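Local coordinates for P35 (Autographa californica nucleopolyhedrovirus, PDB 1P35), which inhibits host caspases to block the apoptosis that viral infection sets off in insect cells, and also suppresses the host's antiviral RNA interference, at residues V42-I48 with Y148-L154. Residue numbers count along the deposited sequence, not the author numbering.
Sequences VLMMFNI and YVAVCVL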
# COMPACT_ATOMS: atom_id res chain seq x y z
N VAL A 42 -0.11 25.51 -12.80
CA VAL A 42 -1.50 25.10 -12.84
C VAL A 42 -2.07 25.86 -11.62
O VAL A 42 -1.49 25.83 -10.53
CB VAL A 42 -1.65 23.57 -12.58
CG1 VAL A 42 -3.11 23.19 -12.43
CG2 VAL A 42 -0.98 22.77 -13.69
N LEU A 43 -3.17 26.58 -11.83
CA LEU A 43 -3.84 27.29 -10.75
C LEU A 43 -5.16 26.53 -10.51
O LEU A 43 -6.06 26.55 -11.36
CB LEU A 43 -4.16 28.74 -11.15
CG LEU A 43 -3.02 29.47 -11.87
CD1 LEU A 43 -3.31 30.96 -12.02
CD2 LEU A 43 -1.73 29.27 -11.07
N MET A 44 -5.25 25.81 -9.40
CA MET A 44 -6.47 25.10 -9.08
C MET A 44 -7.16 25.88 -7.96
O MET A 44 -6.54 26.20 -6.96
CB MET A 44 -6.18 23.68 -8.62
CG MET A 44 -7.44 22.96 -8.11
SD MET A 44 -7.29 21.19 -7.76
CE MET A 44 -6.15 21.13 -6.34
N MET A 45 -8.42 26.21 -8.12
CA MET A 45 -9.07 26.99 -7.07
C MET A 45 -10.38 26.41 -6.72
O MET A 45 -11.00 25.73 -7.54
CB MET A 45 -9.27 28.42 -7.54
CG MET A 45 -8.01 29.05 -8.18
SD MET A 45 -8.24 30.82 -8.16
CE MET A 45 -7.06 31.30 -9.50
N PHE A 46 -10.83 26.62 -5.50
CA PHE A 46 -12.14 26.08 -5.18
C PHE A 46 -12.65 26.70 -3.90
O PHE A 46 -11.89 27.24 -3.07
CB PHE A 46 -12.06 24.53 -5.10
CG PHE A 46 -11.04 23.99 -4.08
CD1 PHE A 46 -11.35 23.96 -2.71
CD2 PHE A 46 -9.79 23.50 -4.50
CE1 PHE A 46 -10.45 23.45 -1.76
CE2 PHE A 46 -8.86 22.98 -3.56
CZ PHE A 46 -9.20 22.95 -2.18
N ASN A 47 -13.96 26.61 -3.74
CA ASN A 47 -14.61 27.17 -2.58
C ASN A 47 -14.44 26.33 -1.31
O ASN A 47 -14.37 25.09 -1.37
CB ASN A 47 -16.10 27.35 -2.89
CG ASN A 47 -16.38 28.49 -3.85
OD1 ASN A 47 -17.25 28.39 -4.73
ND2 ASN A 47 -15.68 29.60 -3.65
N ILE A 48 -14.34 27.04 -0.19
CA ILE A 48 -14.28 26.43 1.14
C ILE A 48 -15.18 27.32 2.03
O ILE A 48 -15.46 28.46 1.69
CB ILE A 48 -12.81 26.29 1.68
CG1 ILE A 48 -12.09 27.63 1.66
CG2 ILE A 48 -12.05 25.21 0.88
CD1 ILE A 48 -10.67 27.54 2.19
N TYR A 148 -15.13 31.20 1.12
CA TYR A 148 -13.77 31.59 0.74
C TYR A 148 -13.25 30.84 -0.48
O TYR A 148 -13.97 30.01 -1.05
CB TYR A 148 -12.80 31.40 1.91
CG TYR A 148 -12.99 32.42 3.01
CD1 TYR A 148 -14.17 32.43 3.78
CD2 TYR A 148 -12.03 33.40 3.26
CE1 TYR A 148 -14.39 33.38 4.75
CE2 TYR A 148 -12.24 34.36 4.24
CZ TYR A 148 -13.44 34.35 4.98
OH TYR A 148 -13.69 35.29 5.93
N VAL A 149 -12.01 31.11 -0.87
CA VAL A 149 -11.44 30.46 -2.04
C VAL A 149 -10.01 30.00 -1.81
O VAL A 149 -9.15 30.83 -1.49
CB VAL A 149 -11.40 31.39 -3.27
CG1 VAL A 149 -10.71 30.65 -4.43
CG2 VAL A 149 -12.82 31.83 -3.69
N ALA A 150 -9.77 28.70 -1.96
CA ALA A 150 -8.43 28.16 -1.79
C ALA A 150 -7.76 28.27 -3.16
O ALA A 150 -8.34 27.83 -4.15
CB ALA A 150 -8.49 26.66 -1.33
N VAL A 151 -6.56 28.86 -3.21
CA VAL A 151 -5.84 29.06 -4.48
C VAL A 151 -4.63 28.13 -4.41
O VAL A 151 -3.75 28.31 -3.57
CB VAL A 151 -5.38 30.53 -4.62
CG1 VAL A 151 -4.60 30.71 -5.91
CG2 VAL A 151 -6.62 31.48 -4.53
N CYS A 152 -4.61 27.12 -5.27
CA CYS A 152 -3.55 26.12 -5.24
C CYS A 152 -2.64 26.19 -6.46
O CYS A 152 -3.11 26.08 -7.58
CB CYS A 152 -4.24 24.78 -5.11
SG CYS A 152 -5.54 24.88 -3.72
N VAL A 153 -1.34 26.41 -6.25
CA VAL A 153 -0.42 26.55 -7.39
C VAL A 153 0.48 25.35 -7.54
O VAL A 153 1.02 24.85 -6.57
CB VAL A 153 0.50 27.81 -7.29
CG1 VAL A 153 1.34 27.91 -8.58
CG2 VAL A 153 -0.33 29.10 -7.11
N LEU A 154 0.59 24.85 -8.76
CA LEU A 154 1.43 23.70 -9.00
C LEU A 154 2.54 24.13 -9.93
O LEU A 154 2.28 24.45 -11.08
CB LEU A 154 0.62 22.57 -9.64
CG LEU A 154 1.36 21.24 -9.79
CD1 LEU A 154 1.76 20.77 -8.41
CD2 LEU A 154 0.44 20.16 -10.46
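Two neighbouring antiparallel strands, 42-48 and 148-154, form an interior part of the large mixed beta sheet of P35: strand 2-4 pairs with the outer edge of 42-48, and strand 98-106 with that of 148-154. Eight backbone hydrogen bonds zip the pair together, two at each hydrogen-bonded pair; at Met44 and Cys152 they are Met44 N to Cys152 O (2.8 Å) and Cys152 N to Met44 O (2.7 Å). Residues of the intervening non-hydrogen-bonded pairs add CA-H...O contacts to carbonyls of the neighbouring pairs, such as Met45 CA to Ala150 O at 3.1 Å.

Val42, Met44, Phe46, Ala150, Cys152 and Leu154 share one buried face, which packs against strands 24-33 and 164-170. Ala150 is small enough to sit against one face of the Phe46 ring, its CB 4.0 Å from the ring centroid in a CH-pi contact, while Tyr29 also stacks with this ring. Cys152 SG makes an oblique sulfur-aromatic contact with the same ring, 3.8 Å from Phe46 CE2. On the other face flexible Met45 reaches over branched Val151, SD to CG2 4.0 Å. Asn47, polar yet buried, satisfies its ND2 group with two main-chain carbonyls, Leu140 O and, at 3.1 Å, Tyr148 O, which also accepts from Ile48 N at 3.1 Å.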